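Local coordinates for protein type C neurotoxin (Clostridium botulinum, PDB 3PME) that probably binds gangliosides or phosphatidylethanolamine at the nerve-cell surface, serving as the receptor-binding domain of a botulinum C/D mosaic neurotoxin, at residues C325-K330 against K364-L369; D371-W376 against V387-Y392; K6-Q11 against K177-G182; S98-C103 against R196-F201. One frame throughout, in Å; residues are numbered along the deposited sequence.

From the N terminus, 6-11 opens contact 3 and 98-103 opens contact 4 before 177-182 closes the first loop and 196-201 the second, so these two contacts cross. Their centres are 7 Å apart in the N-terminal lectin-like part, where strands 6-13 and 193-201 are neighbours and I7 N probably bonds to I200 O. The chain then enters the C-terminal trefoil part, whose contacts 1 and 2 have no atom nearer than about 24 Å to contacts 3 and 4. There contact 1 closes between 325-330 and 364-369, and contact 2 follows in series as the hairpin 366-373/383-389. Both share strand 366-373 and meet through strand 383-389, using opposite faces of one sheet.

Contact 1 (C325-K330 against K364-L369); sequences CVYALK and KNTMLL
Y327 and L329 carry segment 325-330 into its meeting with K364, T366 and L368. Ahead of them C325, at the mouth of the strand, is fixed from two directions: its sulfur is locked to C321 in a disulfide, and its backbone N bonds to the hydroxyl of T390. Two residues on, the side chain of Y327 leans off the strand and back toward its C325 end, with CG anti to the carbonyl carbon (chi1 -54°), and this carries its phenol to the far segment. There the hydroxyl oxygen OH lies against the aliphatic stem of K364, 3.6 Å from CD and 3.7 Å from CE, the side chains crossing at about a right angle. A lysine suits this margin because its methylenes pack against the phenol oxygen, while a bend at chi4 (-62°) turns the ammonium away from it. The same ring receives the methyl of T366 obliquely, CG2 standing 4.2 Å from CE2 of Y327, and it also has a cation-pi partner in R308. Farther along, L329 points toward the opposite segment, and its CD2 methyl meets the CD2 methyl of L368 at 4.3 Å, a plain hydrophobic touch. No hydrogen bond joins the two segments, since strand 383-389 lies between them and pairs with both. Its A388, whose side chain is a mere methyl, lets the larger side chains meet above it: T366 and L368 both touch it, and Y327 pairs with it through the backbone. This next-but-one packing over a middle strand belongs to the antiparallel sheet of the beta-trefoil fold expected of the C-terminal receptor-binding part.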
# COMPACT_ATOMS: atom_id res chain seq x y z
N CYS A 325 -10.63 -18.75 -25.31
CA CYS A 325 -11.06 -17.59 -26.09
C CYS A 325 -10.40 -16.32 -25.58
O CYS A 325 -10.28 -16.14 -24.37
CB CYS A 325 -12.58 -17.47 -26.03
SG CYS A 325 -13.40 -19.00 -26.53
N VAL A 326 -9.98 -15.47 -26.50
CA VAL A 326 -9.27 -14.24 -26.14
C VAL A 326 -10.00 -13.07 -26.76
O VAL A 326 -10.13 -13.00 -27.98
CB VAL A 326 -7.83 -14.25 -26.67
CG1 VAL A 326 -7.12 -12.94 -26.33
CG2 VAL A 326 -7.04 -15.44 -26.10
N TYR A 327 -10.48 -12.15 -25.92
CA TYR A 327 -11.27 -11.01 -26.37
C TYR A 327 -10.54 -9.70 -26.08
O TYR A 327 -10.04 -9.47 -24.98
CB TYR A 327 -12.63 -10.97 -25.68
CG TYR A 327 -13.43 -12.24 -25.81
CD1 TYR A 327 -14.22 -12.48 -26.93
CD2 TYR A 327 -13.42 -13.18 -24.79
CE1 TYR A 327 -14.95 -13.65 -27.04
CE2 TYR A 327 -14.16 -14.34 -24.88
CZ TYR A 327 -14.92 -14.57 -26.01
OH TYR A 327 -15.65 -15.73 -26.10
N ALA A 328 -10.48 -8.84 -27.08
CA ALA A 328 -9.95 -7.50 -26.89
C ALA A 328 -10.93 -6.66 -26.07
O ALA A 328 -12.09 -7.04 -25.86
CB ALA A 328 -9.69 -6.84 -28.24
N LEU A 329 -10.44 -5.51 -25.62
CA LEU A 329 -11.27 -4.54 -24.91
C LEU A 329 -11.45 -3.33 -25.81
O LEU A 329 -10.56 -2.98 -26.59
CB LEU A 329 -10.60 -4.14 -23.60
CG LEU A 329 -10.28 -5.29 -22.66
CD1 LEU A 329 -9.69 -4.69 -21.40
CD2 LEU A 329 -11.53 -6.10 -22.33
N LYS A 330 -12.61 -2.68 -25.72
CA LYS A 330 -12.91 -1.55 -26.58
C LYS A 330 -13.52 -0.43 -25.77
O LYS A 330 -13.92 -0.64 -24.63
CB LYS A 330 -13.91 -1.97 -27.67
CG LYS A 330 -13.47 -3.18 -28.47
CD LYS A 330 -14.59 -3.74 -29.34
CE LYS A 330 -14.97 -2.77 -30.43
NZ LYS A 330 -16.05 -3.34 -31.29
N LYS A 364 -19.44 -15.73 -20.98
CA LYS A 364 -18.48 -16.74 -20.54
C LYS A 364 -17.68 -16.13 -19.40
O LYS A 364 -17.58 -14.91 -19.28
CB LYS A 364 -17.52 -17.14 -21.67
CG LYS A 364 -18.18 -17.82 -22.87
CD LYS A 364 -17.14 -18.20 -23.91
CE LYS A 364 -17.79 -18.63 -25.23
NZ LYS A 364 -18.63 -19.85 -25.04
N ASN A 365 -17.11 -16.98 -18.55
CA ASN A 365 -16.26 -16.50 -17.48
C ASN A 365 -14.89 -16.16 -18.03
O ASN A 365 -14.21 -17.02 -18.59
CB ASN A 365 -16.13 -17.53 -16.36
CG ASN A 365 -17.40 -17.66 -15.55
OD1 ASN A 365 -17.90 -18.76 -15.32
ND2 ASN A 365 -17.93 -16.54 -15.10
N THR A 366 -14.49 -14.91 -17.88
CA THR A 366 -13.16 -14.50 -18.31
C THR A 366 -12.40 -13.79 -17.20
O THR A 366 -12.98 -13.34 -16.20
CB THR A 366 -13.20 -13.56 -19.52
OG1 THR A 366 -13.94 -12.39 -19.18
CG2 THR A 366 -13.84 -14.25 -20.74
N MET A 367 -11.10 -13.67 -17.40
CA MET A 367 -10.23 -12.93 -16.50
C MET A 367 -9.39 -12.01 -17.35
O MET A 367 -8.94 -12.40 -18.43
CB MET A 367 -9.31 -13.88 -15.72
CG MET A 367 -8.42 -13.13 -14.72
SD MET A 367 -7.38 -14.18 -13.69
CE MET A 367 -6.37 -14.92 -14.92
N LEU A 368 -9.15 -10.79 -16.89
CA LEU A 368 -8.30 -9.89 -17.65
C LEU A 368 -6.82 -10.20 -17.44
O LEU A 368 -6.37 -10.44 -16.30
CB LEU A 368 -8.56 -8.43 -17.28
CG LEU A 368 -9.99 -7.92 -17.46
CD1 LEU A 368 -10.01 -6.40 -17.30
CD2 LEU A 368 -10.52 -8.33 -18.81
N LEU A 369 -6.07 -10.22 -18.53
CA LEU A 369 -4.62 -10.28 -18.42
C LEU A 369 -3.97 -9.42 -19.50
O LEU A 369 -4.66 -8.88 -20.37
CB LEU A 369 -4.11 -11.72 -18.44
CG LEU A 369 -4.48 -12.62 -19.61
CD1 LEU A 369 -3.64 -12.29 -20.84
CD2 LEU A 369 -4.28 -14.07 -19.24

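Contact 2 (D371-W376 against V387-Y392); sequences DIYKPW and VAVTNY
Y373 lies against V387, and the close packing of this contact is concentrated there. The CG2 methyl of V387 sits 3.5 Å from CE2 of the tyrosine ring, approaching it obliquely, and is 4.1 Å from CZ; the sister methyl CG1 is likewise 4.1 Å from CD2. Both methyls therefore lie to one side of the ring plane, beside the CD2-CE2 bond, and a beta-branched residue is well suited to presenting two methyls to a ring. A chi1 of -69° holds CG2 of V387 between its own backbone N and carbonyl carbon, on the side from which the ring comes. Toward its end the tyrosine is held more loosely: OH is 4.2 Å from CG1 of V389, a grazing contact in which the side chains cross at about a right angle.

The solvent side belongs to the tyrosine, which is partly exposed whereas both valines are buried; next to it the backbone N of I372 bonds to OD1 of D371 at 2.7 Å, from above the carboxylate plane (42° out of it). At the far end of 387-392, OG1 of T390 donates to OD1 of N391 at 2.8 Å. N391 has left-handed backbone angles, which asparagine tolerates well, and its OD1 also accepts from N of N324.

The two segments belong to the hairpin of strands 366-373 and 383-389, whose backbones pair at D371 with T385 and at V387 with L369. V326 of the adjoining strand 326-332 touches Y373, V387 and V389 alike, while I313 from a loop packs on the tyrosine.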
# COMPACT_ATOMS: atom_id res chain seq x y z
N ASP A 371 -0.64 -9.33 -22.33
CA ASP A 371 0.42 -10.09 -22.99
C ASP A 371 0.58 -9.53 -24.39
O ASP A 371 -0.21 -8.67 -24.82
CB ASP A 371 0.04 -11.59 -23.04
CG ASP A 371 1.24 -12.52 -23.32
OD1 ASP A 371 2.38 -12.06 -23.53
OD2 ASP A 371 1.01 -13.75 -23.33
N ILE A 372 1.59 -10.02 -25.10
CA ILE A 372 1.80 -9.66 -26.50
C ILE A 372 0.92 -10.55 -27.36
O ILE A 372 1.11 -11.77 -27.43
CB ILE A 372 3.30 -9.82 -26.88
CG1 ILE A 372 4.15 -8.87 -26.02
CG2 ILE A 372 3.52 -9.56 -28.35
CD1 ILE A 372 5.64 -9.17 -26.06
N TYR A 373 -0.07 -9.94 -28.00
CA TYR A 373 -1.00 -10.64 -28.87
C TYR A 373 -1.03 -9.98 -30.24
O TYR A 373 -0.39 -8.94 -30.46
CB TYR A 373 -2.42 -10.57 -28.28
CG TYR A 373 -2.68 -11.54 -27.15
CD1 TYR A 373 -2.96 -12.87 -27.42
CD2 TYR A 373 -2.67 -11.12 -25.82
CE1 TYR A 373 -3.21 -13.77 -26.40
CE2 TYR A 373 -2.93 -12.03 -24.79
CZ TYR A 373 -3.19 -13.35 -25.09
OH TYR A 373 -3.45 -14.26 -24.08
N LYS A 374 -1.78 -10.59 -31.15
CA LYS A 374 -2.18 -9.93 -32.39
C LYS A 374 -3.66 -9.62 -32.23
O LYS A 374 -4.51 -10.43 -32.56
CB LYS A 374 -1.98 -10.88 -33.57
CG LYS A 374 -0.51 -11.25 -33.83
CD LYS A 374 -0.42 -12.36 -34.87
CE LYS A 374 1.00 -12.58 -35.33
NZ LYS A 374 1.85 -12.94 -34.19
N PRO A 375 -3.98 -8.44 -31.66
CA PRO A 375 -5.34 -8.19 -31.17
C PRO A 375 -6.34 -7.71 -32.22
O PRO A 375 -7.54 -7.70 -31.91
CB PRO A 375 -5.13 -7.11 -30.10
CG PRO A 375 -3.95 -6.32 -30.64
CD PRO A 375 -3.04 -7.36 -31.28
N TRP A 376 -5.88 -7.30 -33.40
CA TRP A 376 -6.80 -6.85 -34.45
C TRP A 376 -7.09 -8.00 -35.40
O TRP A 376 -6.17 -8.59 -35.96
CB TRP A 376 -6.21 -5.68 -35.23
CG TRP A 376 -5.91 -4.47 -34.41
CD1 TRP A 376 -6.79 -3.50 -34.02
CD2 TRP A 376 -4.64 -4.10 -33.86
NE1 TRP A 376 -6.15 -2.55 -33.27
CE2 TRP A 376 -4.83 -2.89 -33.15
CE3 TRP A 376 -3.36 -4.67 -33.90
CZ2 TRP A 376 -3.78 -2.25 -32.49
CZ3 TRP A 376 -2.34 -4.02 -33.25
CH2 TRP A 376 -2.55 -2.82 -32.56
N VAL A 387 -6.51 -8.09 -22.42
CA VAL A 387 -7.51 -8.97 -23.01
C VAL A 387 -8.30 -9.67 -21.92
O VAL A 387 -7.82 -9.81 -20.80
CB VAL A 387 -6.88 -10.05 -23.94
CG1 VAL A 387 -6.30 -9.42 -25.20
CG2 VAL A 387 -5.82 -10.86 -23.19
N ALA A 388 -9.50 -10.13 -22.26
CA ALA A 388 -10.28 -11.00 -21.40
C ALA A 388 -10.16 -12.42 -21.94
O ALA A 388 -10.44 -12.66 -23.12
CB ALA A 388 -11.74 -10.56 -21.39
N VAL A 389 -9.71 -13.36 -21.11
CA VAL A 389 -9.55 -14.74 -21.57
C VAL A 389 -10.39 -15.75 -20.79
O VAL A 389 -10.61 -15.60 -19.59
CB VAL A 389 -8.06 -15.20 -21.54
CG1 VAL A 389 -7.18 -14.16 -22.18
CG2 VAL A 389 -7.60 -15.48 -20.12
N THR A 390 -10.85 -16.79 -21.48
CA THR A 390 -11.56 -17.87 -20.80
C THR A 390 -10.58 -18.97 -20.37
O THR A 390 -9.40 -18.94 -20.73
CB THR A 390 -12.63 -18.51 -21.70
OG1 THR A 390 -12.00 -19.19 -22.80
CG2 THR A 390 -13.61 -17.47 -22.23
N ASN A 391 -11.09 -19.93 -19.61
CA ASN A 391 -10.28 -21.08 -19.22
C ASN A 391 -8.97 -20.62 -18.59
O ASN A 391 -7.88 -20.98 -19.03
CB ASN A 391 -10.01 -21.93 -20.46
CG ASN A 391 -11.29 -22.41 -21.12
OD1 ASN A 391 -11.70 -21.89 -22.16
ND2 ASN A 391 -11.94 -23.37 -20.48
N TYR A 392 -9.09 -19.83 -17.53
CA TYR A 392 -7.95 -19.12 -16.98
C TYR A 392 -7.41 -19.71 -15.69
O TYR A 392 -6.61 -19.08 -15.01
CB TYR A 392 -8.34 -17.65 -16.74
CG TYR A 392 -9.59 -17.48 -15.89
CD1 TYR A 392 -9.55 -17.63 -14.52
CD2 TYR A 392 -10.81 -17.15 -16.48
CE1 TYR A 392 -10.69 -17.47 -13.74
CE2 TYR A 392 -11.95 -16.99 -15.72
CZ TYR A 392 -11.88 -17.15 -14.35
OH TYR A 392 -13.03 -16.97 -13.59

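Contact 3 (K6-Q11 against K177-G182); sequences KILSLQ and KTIVFG
The ring of F181 is met obliquely by L10, whose CD1 methyl sits 4.0 Å from CE1 and 4.1 Å from CZ, so the leucine branch bears on the outer corner of the phenyl group. Other partners of this ring include F198 and F43, each edge-to-face (T-shaped) with it, and I52, V54 and I91 also touch F181. L10 and F181 reach out from opposite directions, each with CG anti to its carbonyl carbon. Two residues earlier on each strand, L8 and I179 meet tip to tip, with L8 CD2 and I179 CD1 4.0 Å apart. The leucine gets there with CG opposite its backbone N (chi1 177°), and the isoleucine by way of a nearly straight CG1-CD1 arm.

The backbones themselves stay far apart, 10.9 Å between the CA atoms of L8 and I179 and 11.8 Å between those of L10 and F181, a spacing that side chains from both layers fill. Strand 6-13 belongs to the sheet that includes 193-201, whereas 178-181 is an outer strand of the sheet it forms with 51-55 and 26-30. A classic beta bulge, in which I7 and L8 both face I200, marks the place where the first strand turns its corner. The layered packing accords with the concanavalin-like jelly roll of this family.

No hydrogen bond crosses here. Four buried hydrocarbon side chains hold the layers through dispersion and exclusion of water, which implies a cohesion that depends on complementary shape rather than on bond direction.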
# COMPACT_ATOMS: atom_id res chain seq x y z
N LYS A 6 -1.72 -5.85 24.84
CA LYS A 6 -1.54 -4.51 24.30
C LYS A 6 -1.50 -3.49 25.44
O LYS A 6 -2.47 -3.37 26.20
CB LYS A 6 -2.68 -4.19 23.32
CG LYS A 6 -2.38 -3.07 22.35
CD LYS A 6 -3.20 -3.21 21.07
CE LYS A 6 -4.68 -3.34 21.37
NZ LYS A 6 -5.51 -3.32 20.12
N ILE A 7 -0.39 -2.77 25.58
CA ILE A 7 -0.28 -1.76 26.63
C ILE A 7 -0.36 -0.34 26.08
O ILE A 7 -0.37 0.63 26.83
CB ILE A 7 0.97 -1.96 27.53
CG1 ILE A 7 2.26 -1.87 26.71
CG2 ILE A 7 0.89 -3.29 28.26
CD1 ILE A 7 2.72 -0.46 26.46
N LEU A 8 -0.40 -0.22 24.76
CA LEU A 8 -0.63 1.07 24.11
C LEU A 8 -1.23 0.79 22.74
O LEU A 8 -0.75 -0.06 22.01
CB LEU A 8 0.67 1.86 23.96
CG LEU A 8 0.52 3.20 23.23
CD1 LEU A 8 -0.31 4.17 24.05
CD2 LEU A 8 1.89 3.80 22.94
N SER A 9 -2.32 1.49 22.41
CA SER A 9 -2.95 1.33 21.12
C SER A 9 -3.52 2.67 20.68
O SER A 9 -4.57 3.11 21.18
CB SER A 9 -4.05 0.26 21.19
OG SER A 9 -4.53 -0.07 19.90
N LEU A 10 -2.82 3.35 19.77
CA LEU A 10 -3.29 4.65 19.30
C LEU A 10 -4.34 4.44 18.23
O LEU A 10 -4.07 3.91 17.15
CB LEU A 10 -2.13 5.49 18.76
CG LEU A 10 -0.99 5.79 19.73
CD1 LEU A 10 0.07 6.63 19.01
CD2 LEU A 10 -1.50 6.51 20.98
N GLN A 11 -5.57 4.84 18.56
CA GLN A 11 -6.67 4.68 17.63
C GLN A 11 -7.52 5.93 17.62
O GLN A 11 -7.54 6.70 18.58
CB GLN A 11 -7.52 3.47 18.00
CG GLN A 11 -6.77 2.15 17.88
CD GLN A 11 -7.68 0.95 18.06
OE1 GLN A 11 -7.48 -0.09 17.43
NE2 GLN A 11 -8.68 1.09 18.92
N LYS A 177 8.85 6.76 29.85
CA LYS A 177 7.39 6.71 29.69
C LYS A 177 6.88 7.60 28.56
O LYS A 177 5.72 7.50 28.17
CB LYS A 177 6.71 7.11 31.00
CG LYS A 177 6.82 8.59 31.30
CD LYS A 177 6.47 8.88 32.75
CE LYS A 177 6.45 10.37 33.03
NZ LYS A 177 5.39 11.04 32.23
N THR A 178 7.75 8.47 28.04
CA THR A 178 7.34 9.40 26.98
C THR A 178 7.80 8.92 25.60
O THR A 178 8.94 8.49 25.43
CB THR A 178 7.91 10.80 27.23
OG1 THR A 178 7.45 11.27 28.51
CG2 THR A 178 7.44 11.77 26.14
N ILE A 179 6.89 9.00 24.63
CA ILE A 179 7.20 8.67 23.24
C ILE A 179 6.83 9.88 22.42
O ILE A 179 5.69 10.35 22.50
CB ILE A 179 6.39 7.47 22.74
CG1 ILE A 179 6.62 6.26 23.64
CG2 ILE A 179 6.77 7.11 21.31
CD1 ILE A 179 5.65 5.13 23.36
N VAL A 180 7.77 10.40 21.64
CA VAL A 180 7.49 11.56 20.80
C VAL A 180 7.54 11.18 19.32
O VAL A 180 8.59 10.77 18.81
CB VAL A 180 8.50 12.69 21.05
CG1 VAL A 180 8.23 13.87 20.12
CG2 VAL A 180 8.47 13.11 22.52
N PHE A 181 6.40 11.34 18.64
CA PHE A 181 6.30 11.13 17.20
C PHE A 181 6.52 12.47 16.51
O PHE A 181 5.85 13.46 16.84
CB PHE A 181 4.92 10.60 16.81
CG PHE A 181 4.63 9.23 17.34
CD1 PHE A 181 4.21 9.05 18.64
CD2 PHE A 181 4.75 8.12 16.51
CE1 PHE A 181 3.93 7.77 19.13
CE2 PHE A 181 4.46 6.85 16.99
CZ PHE A 181 4.06 6.68 18.30
N GLY A 182 7.43 12.51 15.54
CA GLY A 182 7.64 13.73 14.79
C GLY A 182 9.04 13.95 14.28
O GLY A 182 10.00 13.40 14.82

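Contact 4 (S98-C103 against R196-F201); sequences SGWKLC and RDFNIF
The CA atoms of W100 and I200, the nearest pair across the two strands, lie 12.7 Å apart, so the strands are not bonded neighbours and side chains must span the gap. W100 does most of the spanning. With chi1 at 57° its CG sits between the backbone N and the carbonyl carbon, and the six-membered half of the indole is thereby thrust forward toward segment 196-201. Its leading corner, CH2, approaches CZ of F198 at 4.3 Å, arriving at the edge of the phenyl group and near its plane; seen from the indole, the same contact is oblique. The next atom of the rim, CZ2 of W100, is 4.3 Å from CD1 of I200, again obliquely placed. Here the isoleucine offers the end of an extended arm, and the phenylalanine points inward with CG opposite its backbone N. A long, flat indole suits a place where one residue has to touch two partners on a distant strand.

The lectin-like jelly roll of the N-terminal part is built of such facing sheets, with strand 100-105 in one and strand 193-201 in another. The indole also meets W111, the two ring planes about 20° apart, and touches I91. F198 and I200, for their part, also touch L8 of strand 6-13.

Just before W100 the chain turns at G99, which has backbone angles that only glycine adopts readily. Along the other strand, R196 NE makes a weak, salt-bridging bond to OD2 of D197 at 3.3 Å, while its guanidinium has cation-pi partners in Y39, W74 and W140.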
# COMPACT_ATOMS: atom_id res chain seq x y z
N SER A 98 19.50 6.84 27.08
CA SER A 98 19.03 5.46 26.96
C SER A 98 17.55 5.38 26.56
O SER A 98 16.76 6.26 26.87
CB SER A 98 19.32 4.70 28.26
OG SER A 98 19.05 3.32 28.16
N GLY A 99 17.19 4.31 25.85
CA GLY A 99 15.81 4.05 25.46
C GLY A 99 15.79 3.48 24.05
O GLY A 99 16.69 2.75 23.65
N TRP A 100 14.77 3.83 23.29
CA TRP A 100 14.67 3.35 21.91
C TRP A 100 14.22 4.47 20.99
O TRP A 100 13.65 5.46 21.45
CB TRP A 100 13.70 2.17 21.80
CG TRP A 100 12.30 2.47 22.29
CD1 TRP A 100 11.83 2.35 23.56
CD2 TRP A 100 11.20 2.95 21.50
NE1 TRP A 100 10.50 2.72 23.62
CE2 TRP A 100 10.09 3.08 22.36
CE3 TRP A 100 11.04 3.27 20.14
CZ2 TRP A 100 8.84 3.53 21.91
CZ3 TRP A 100 9.80 3.70 19.70
CH2 TRP A 100 8.72 3.83 20.59
N LYS A 101 14.50 4.33 19.70
CA LYS A 101 13.97 5.27 18.71
C LYS A 101 13.85 4.60 17.34
O LYS A 101 14.46 3.57 17.08
CB LYS A 101 14.84 6.53 18.62
CG LYS A 101 16.27 6.30 18.15
CD LYS A 101 17.01 7.62 17.97
CE LYS A 101 18.49 7.37 17.69
NZ LYS A 101 19.27 8.63 17.62
N LEU A 102 13.02 5.19 16.49
CA LEU A 102 12.91 4.80 15.10
C LEU A 102 13.37 5.96 14.24
O LEU A 102 12.92 7.09 14.43
CB LEU A 102 11.47 4.46 14.74
CG LEU A 102 11.24 4.01 13.29
CD1 LEU A 102 11.77 2.60 13.08
CD2 LEU A 102 9.75 4.09 12.95
N CYS A 103 14.26 5.67 13.29
CA CYS A 103 14.74 6.68 12.35
C CYS A 103 14.54 6.24 10.91
O CYS A 103 14.34 5.06 10.62
CB CYS A 103 16.23 6.94 12.54
SG CYS A 103 16.72 7.35 14.22
N ARG A 196 0.19 4.31 10.75
CA ARG A 196 -1.13 3.92 11.24
C ARG A 196 -1.07 2.71 12.17
O ARG A 196 -0.14 1.91 12.11
CB ARG A 196 -2.12 3.65 10.10
CG ARG A 196 -1.97 2.27 9.44
CD ARG A 196 -3.03 2.17 8.36
NE ARG A 196 -3.32 0.81 7.93
CZ ARG A 196 -2.82 0.26 6.84
NH1 ARG A 196 -1.96 0.93 6.08
NH2 ARG A 196 -3.18 -0.96 6.49
N ASP A 197 -2.08 2.60 13.02
CA ASP A 197 -2.27 1.45 13.89
C ASP A 197 -1.05 1.20 14.79
O ASP A 197 -0.57 0.07 14.91
CB ASP A 197 -2.66 0.21 13.09
CG ASP A 197 -3.99 0.37 12.38
OD1 ASP A 197 -5.03 0.39 13.06
OD2 ASP A 197 -4.00 0.48 11.14
N PHE A 198 -0.57 2.25 15.42
CA PHE A 198 0.58 2.11 16.31
C PHE A 198 0.21 1.40 17.62
O PHE A 198 -0.69 1.86 18.35
CB PHE A 198 1.23 3.45 16.62
CG PHE A 198 2.53 3.32 17.36
CD1 PHE A 198 2.57 3.31 18.75
CD2 PHE A 198 3.71 3.17 16.65
CE1 PHE A 198 3.76 3.16 19.43
CE2 PHE A 198 4.92 3.02 17.32
CZ PHE A 198 4.95 3.01 18.71
N ASN A 199 0.89 0.28 17.89
CA ASN A 199 0.64 -0.57 19.06
C ASN A 199 1.93 -0.96 19.77
O ASN A 199 2.95 -1.20 19.13
CB ASN A 199 -0.04 -1.88 18.65
CG ASN A 199 -1.47 -1.69 18.22
OD1 ASN A 199 -2.20 -0.91 18.81
ND2 ASN A 199 -1.89 -2.43 17.20
N ILE A 200 1.87 -1.06 21.10
CA ILE A 200 2.97 -1.69 21.83
C ILE A 200 2.40 -2.81 22.69
O ILE A 200 1.36 -2.64 23.30
CB ILE A 200 3.73 -0.68 22.70
CG1 ILE A 200 4.34 0.42 21.83
CG2 ILE A 200 4.84 -1.39 23.52
CD1 ILE A 200 5.09 1.50 22.58
N PHE A 201 3.09 -3.94 22.71
CA PHE A 201 2.64 -5.13 23.43
C PHE A 201 3.67 -5.48 24.49
O PHE A 201 4.87 -5.25 24.30
CB PHE A 201 2.51 -6.33 22.47
CG PHE A 201 1.55 -6.11 21.34
CD1 PHE A 201 1.94 -5.44 20.18
CD2 PHE A 201 0.25 -6.60 21.41
CE1 PHE A 201 1.05 -5.24 19.14
CE2 PHE A 201 -0.64 -6.41 20.38
CZ PHE A 201 -0.24 -5.74 19.24